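Long-range contacts in PrgX (Enterococcus faecalis, PDB 2AWI), which acts as the receptor for the peptide sex pheromone cCF10 and as a repressor in the regulation of conjugation, probably by binding DNA: residues Asn73-Glu78 with Ser106-Ser111; Ile112-Ile117 with Pro128-Thr133. The protein carries 1 engineered substitution. One frame throughout, in Å; residues are numbered along the deposited sequence.

Overall arrangement
From the N terminus, contact 1 comes first, at the start of helix 74-87. It sets the first turn of that helix beside the first turn of helix 107-122, closing a loop of 27 residues that holds helix 92-102. Contact 2 follows in series, without nesting or crossing: the middle of helix 107-122 meets the start of helix 128-142 after ten intervening residues. Helix 107-122 is therefore shared, and the centres of the two contacts are about 15 Å apart. They touch where Ile112 CD1 packs on Glu78 CB (3.6 Å). Together they tie helices 74-87, 107-122 and 128-142 to one another, and a second subunit adjoins contact 1.

Contact 1. Residues Asn73-Glu78 with Ser106-Ser111; sequences NETGKE and SLQYFS
The Tyr109 ring is approached obliquely by two side chains of 73-78, Thr75 and Glu78: Thr75 OG1 lies 3.7 Å from Tyr109 CE2, and Glu78 CG lies 4.1 Å from Tyr109 CE1. At the phenol end, Tyr109 OH meets Glu74 CG at 3.6 Å. Glu74, poorly ordered, forms a salt bridge with Lys77 of its own helix. Thr75 divides its two branches: its methyl is anti to the backbone N (OG1 at chi1 -66°) and packs on Gln108, Thr75 CG2 to Gln108 CB 3.7 Å, the two side chains crossing at about a right angle. The hydroxyl receives a hydrogen bond from a water, 2.9 Å from Thr75 OG1, that also binds Ser106 OG at 2.6 Å. Ser106 in turn N-caps helix 107-122 with a weak bond from Tyr109 N, while Asn73 OD1 caps the neighbouring helix at Gly76 N. Thr75 OG1 is also bonded to Glu52 of the second subunit, and Glu78 forms a salt bridge with Arg98. The two helix starts, nearly parallel at 12°, thus combine van der Waals contacts with a water bridge reaching one of their caps, and Thr75 carries this polar link on to the subunit interface.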
# COMPACT_ATOMS: atom_id res chain seq x y z
N ASN A 73 -18.41 1.88 -48.47
CA ASN A 73 -19.68 2.35 -49.01
C ASN A 73 -20.21 3.64 -48.40
O ASN A 73 -19.56 4.27 -47.56
CB ASN A 73 -20.75 1.25 -48.89
CG ASN A 73 -20.92 0.74 -47.48
OD1 ASN A 73 -20.95 1.52 -46.52
ND2 ASN A 73 -21.04 -0.57 -47.33
N GLU A 74 -21.41 4.02 -48.82
CA GLU A 74 -22.07 5.25 -48.37
C GLU A 74 -22.27 5.35 -46.86
O GLU A 74 -22.10 6.42 -46.28
CB GLU A 74 -23.42 5.39 -49.08
CG GLU A 74 -23.99 6.80 -49.04
CD GLU A 74 -23.16 7.79 -49.84
OE1 GLU A 74 -23.52 8.99 -49.84
OE2 GLU A 74 -22.16 7.37 -50.45
N THR A 75 -22.63 4.23 -46.23
CA THR A 75 -22.85 4.23 -44.78
C THR A 75 -21.55 4.40 -44.00
O THR A 75 -21.54 4.99 -42.91
CB THR A 75 -23.55 2.93 -44.34
OG1 THR A 75 -24.88 2.89 -44.88
CG2 THR A 75 -23.63 2.85 -42.82
N GLY A 76 -20.45 3.87 -44.54
CA GLY A 76 -19.18 4.01 -43.87
C GLY A 76 -18.72 5.46 -43.98
O GLY A 76 -18.22 6.04 -43.01
N LYS A 77 -18.89 6.03 -45.17
CA LYS A 77 -18.51 7.42 -45.40
C LYS A 77 -19.20 8.30 -44.36
O LYS A 77 -18.56 9.13 -43.72
CB LYS A 77 -18.94 7.85 -46.81
CG LYS A 77 -18.39 6.98 -47.92
CD LYS A 77 -19.06 7.31 -49.25
CE LYS A 77 -18.63 6.34 -50.35
NZ LYS A 77 -19.40 6.52 -51.62
N GLU A 78 -20.51 8.10 -44.21
CA GLU A 78 -21.32 8.86 -43.27
C GLU A 78 -20.88 8.69 -41.82
O GLU A 78 -20.64 9.67 -41.12
CB GLU A 78 -22.80 8.46 -43.40
CG GLU A 78 -23.42 8.80 -44.75
CD GLU A 78 -23.64 10.29 -44.94
OE1 GLU A 78 -23.14 11.07 -44.11
OE2 GLU A 78 -24.32 10.67 -45.91
N SER A 106 -32.17 2.60 -42.22
CA SER A 106 -31.61 1.37 -41.69
C SER A 106 -31.10 1.62 -40.28
O SER A 106 -30.94 2.77 -39.86
CB SER A 106 -30.45 0.89 -42.57
OG SER A 106 -29.32 1.74 -42.45
N LEU A 107 -30.86 0.54 -39.55
CA LEU A 107 -30.36 0.64 -38.19
C LEU A 107 -29.03 1.39 -38.18
O LEU A 107 -28.73 2.10 -37.23
CB LEU A 107 -30.19 -0.75 -37.59
CG LEU A 107 -31.50 -1.53 -37.45
CD1 LEU A 107 -31.21 -2.94 -36.97
CD2 LEU A 107 -32.43 -0.81 -36.48
N GLN A 108 -28.24 1.24 -39.24
CA GLN A 108 -26.96 1.94 -39.31
C GLN A 108 -27.22 3.44 -39.34
O GLN A 108 -26.70 4.17 -38.50
CB GLN A 108 -26.19 1.50 -40.56
CG GLN A 108 -25.65 0.09 -40.47
CD GLN A 108 -24.51 -0.04 -39.46
OE1 GLN A 108 -24.25 -1.13 -38.94
NE2 GLN A 108 -23.84 1.07 -39.18
N TYR A 109 -28.02 3.90 -40.30
CA TYR A 109 -28.33 5.32 -40.39
C TYR A 109 -28.94 5.85 -39.10
O TYR A 109 -28.71 7.00 -38.72
CB TYR A 109 -29.28 5.59 -41.56
CG TYR A 109 -28.56 5.76 -42.88
CD1 TYR A 109 -27.72 6.85 -43.10
CD2 TYR A 109 -28.67 4.80 -43.89
CE1 TYR A 109 -27.01 6.98 -44.29
CE2 TYR A 109 -27.96 4.92 -45.08
CZ TYR A 109 -27.13 6.01 -45.28
OH TYR A 109 -26.41 6.12 -46.44
N PHE A 110 -29.71 5.03 -38.40
CA PHE A 110 -30.28 5.51 -37.15
C PHE A 110 -29.12 5.76 -36.20
O PHE A 110 -29.07 6.80 -35.54
CB PHE A 110 -31.24 4.49 -36.53
CG PHE A 110 -32.00 5.04 -35.36
CD1 PHE A 110 -32.80 6.16 -35.51
CD2 PHE A 110 -31.89 4.45 -34.10
CE1 PHE A 110 -33.49 6.70 -34.42
CE2 PHE A 110 -32.57 4.98 -33.01
CZ PHE A 110 -33.37 6.10 -33.17
N SER A 111 -28.20 4.81 -36.14
CA SER A 111 -27.03 4.92 -35.28
C SER A 111 -26.23 6.18 -35.62
O SER A 111 -25.76 6.88 -34.73
CB SER A 111 -26.14 3.68 -35.43
OG SER A 111 -25.11 3.68 -34.46
O HOH W 1 -27.19 1.33 -43.96

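Contact 2. Residues Ile112-Ile117 with Pro128-Thr133; sequences IYLGYI and PTFNKT
Phe130 meets Ile117 with one face of its ring and the Tyr113 hydroxyl with its edge. Its CG is anti to the backbone N, and chi2 of 61° turns the face to Ile117, whose CG2 sits over the centre in a CH-pi contact, 3.7 Å from the Phe130 ring centroid and 6° off the normal. Ile117 wraps further round: CG1 is anti to the carbonyl carbon, and CD1 comes to 3.5 Å from Phe130 CD1. Tyr113 OH reaches the ring edge in its plane, 3.4 Å from Phe130 CD1, while Leu114 CD2 comes to the edge near Phe130 CE1. One face of the Tyr113 ring carries Ile117 CG1, offset toward the rim, so the isoleucine touches both aromatic rings. Val162 and Leu163 add to the apolar surroundings of Ile117 and Phe130, and Phe96 of helix 92-102 touches Tyr113. Aromatic-aliphatic packing thereby joins successive helices of the TPR region, segments 112-117 and 128-133 crossing at -127°. The hydroxyl of the buried Tyr113 is bonded to two waters: one, 2.7 Å from Tyr113 OH, links it to Thr129 OG1, and the other to Thr133 OG1 and, weakly, Phe130 O, so water extends the apolar contact into a polar one.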
# COMPACT_ATOMS: atom_id res chain seq x y z
N ILE A 112 -26.09 6.47 -36.91
CA ILE A 112 -25.36 7.66 -37.33
C ILE A 112 -26.13 8.90 -36.86
O ILE A 112 -25.54 9.85 -36.33
CB ILE A 112 -25.21 7.71 -38.86
CG1 ILE A 112 -24.31 6.56 -39.32
CG2 ILE A 112 -24.63 9.04 -39.28
CD1 ILE A 112 -24.24 6.42 -40.83
N TYR A 113 -27.44 8.86 -37.04
CA TYR A 113 -28.34 9.94 -36.64
C TYR A 113 -28.11 10.32 -35.19
O TYR A 113 -27.93 11.50 -34.87
CB TYR A 113 -29.79 9.49 -36.85
CG TYR A 113 -30.81 10.37 -36.17
CD1 TYR A 113 -31.08 11.66 -36.64
CD2 TYR A 113 -31.50 9.92 -35.04
CE1 TYR A 113 -32.01 12.48 -36.01
CE2 TYR A 113 -32.44 10.73 -34.41
CZ TYR A 113 -32.68 12.01 -34.90
OH TYR A 113 -33.61 12.82 -34.27
N LEU A 114 -28.13 9.34 -34.29
CA LEU A 114 -27.92 9.60 -32.87
C LEU A 114 -26.52 10.17 -32.66
O LEU A 114 -26.23 10.79 -31.63
CB LEU A 114 -28.09 8.31 -32.05
CG LEU A 114 -29.49 7.68 -32.06
CD1 LEU A 114 -29.48 6.35 -31.31
CD2 LEU A 114 -30.49 8.65 -31.43
N GLY A 115 -25.65 9.94 -33.64
CA GLY A 115 -24.30 10.46 -33.58
C GLY A 115 -24.35 11.98 -33.70
O GLY A 115 -23.57 12.70 -33.06
N TYR A 116 -25.26 12.46 -34.54
CA TYR A 116 -25.43 13.89 -34.73
C TYR A 116 -26.11 14.51 -33.51
O TYR A 116 -25.76 15.62 -33.09
CB TYR A 116 -26.26 14.18 -35.98
CG TYR A 116 -25.51 14.04 -37.28
CD1 TYR A 116 -25.03 12.80 -37.71
CD2 TYR A 116 -25.29 15.15 -38.10
CE1 TYR A 116 -24.35 12.67 -38.93
CE2 TYR A 116 -24.61 15.03 -39.31
CZ TYR A 116 -24.15 13.79 -39.72
OH TYR A 116 -23.48 13.69 -40.92
N ILE A 117 -27.08 13.81 -32.94
CA ILE A 117 -27.78 14.31 -31.77
C ILE A 117 -26.79 14.52 -30.64
O ILE A 117 -26.85 15.51 -29.92
CB ILE A 117 -28.89 13.34 -31.30
CG1 ILE A 117 -29.95 13.21 -32.39
CG2 ILE A 117 -29.52 13.84 -30.00
CD1 ILE A 117 -30.62 14.52 -32.76
N PRO A 128 -34.64 20.52 -32.13
CA PRO A 128 -36.04 20.35 -31.73
C PRO A 128 -36.72 19.12 -32.32
O PRO A 128 -37.55 18.50 -31.66
CB PRO A 128 -36.69 21.65 -32.19
CG PRO A 128 -35.89 21.99 -33.42
CD PRO A 128 -34.48 21.73 -32.95
N THR A 129 -36.35 18.76 -33.54
CA THR A 129 -36.94 17.60 -34.20
C THR A 129 -36.69 16.33 -33.39
O THR A 129 -37.51 15.41 -33.40
CB THR A 129 -36.37 17.38 -35.62
OG1 THR A 129 -34.94 17.27 -35.56
CG2 THR A 129 -36.75 18.54 -36.53
N PHE A 130 -35.57 16.29 -32.67
CA PHE A 130 -35.23 15.12 -31.87
C PHE A 130 -36.35 14.75 -30.90
O PHE A 130 -36.97 13.70 -31.06
CB PHE A 130 -33.94 15.38 -31.08
CG PHE A 130 -33.50 14.21 -30.25
CD1 PHE A 130 -33.19 12.99 -30.86
CD2 PHE A 130 -33.41 14.31 -28.87
CE1 PHE A 130 -32.78 11.88 -30.10
CE2 PHE A 130 -33.01 13.22 -28.09
CZ PHE A 130 -32.70 12.00 -28.71
N ASN A 131 -36.59 15.60 -29.91
CA ASN A 131 -37.63 15.34 -28.92
C ASN A 131 -39.00 15.12 -29.56
O ASN A 131 -39.84 14.40 -29.02
CB ASN A 131 -37.73 16.50 -27.93
CG ASN A 131 -36.64 16.45 -26.87
OD1 ASN A 131 -36.65 17.24 -25.93
ND2 ASN A 131 -35.70 15.53 -27.03
N LYS A 132 -39.22 15.75 -30.71
CA LYS A 132 -40.50 15.61 -31.40
C LYS A 132 -40.69 14.27 -32.10
O LYS A 132 -41.83 13.89 -32.41
CB LYS A 132 -40.66 16.74 -32.43
CG LYS A 132 -41.38 18.01 -31.93
CD LYS A 132 -40.58 18.78 -30.88
CE LYS A 132 -40.84 18.26 -29.47
NZ LYS A 132 -42.26 18.47 -29.05
N THR A 133 -39.61 13.54 -32.36
CA THR A 133 -39.74 12.26 -33.06
C THR A 133 -39.09 11.05 -32.41
O THR A 133 -39.37 9.91 -32.81
CB THR A 133 -39.18 12.37 -34.49
OG1 THR A 133 -37.75 12.49 -34.44
CG2 THR A 133 -39.76 13.58 -35.21
O HOH W 2 -35.30 14.18 -35.94
O HOH W 3 -35.75 11.18 -33.15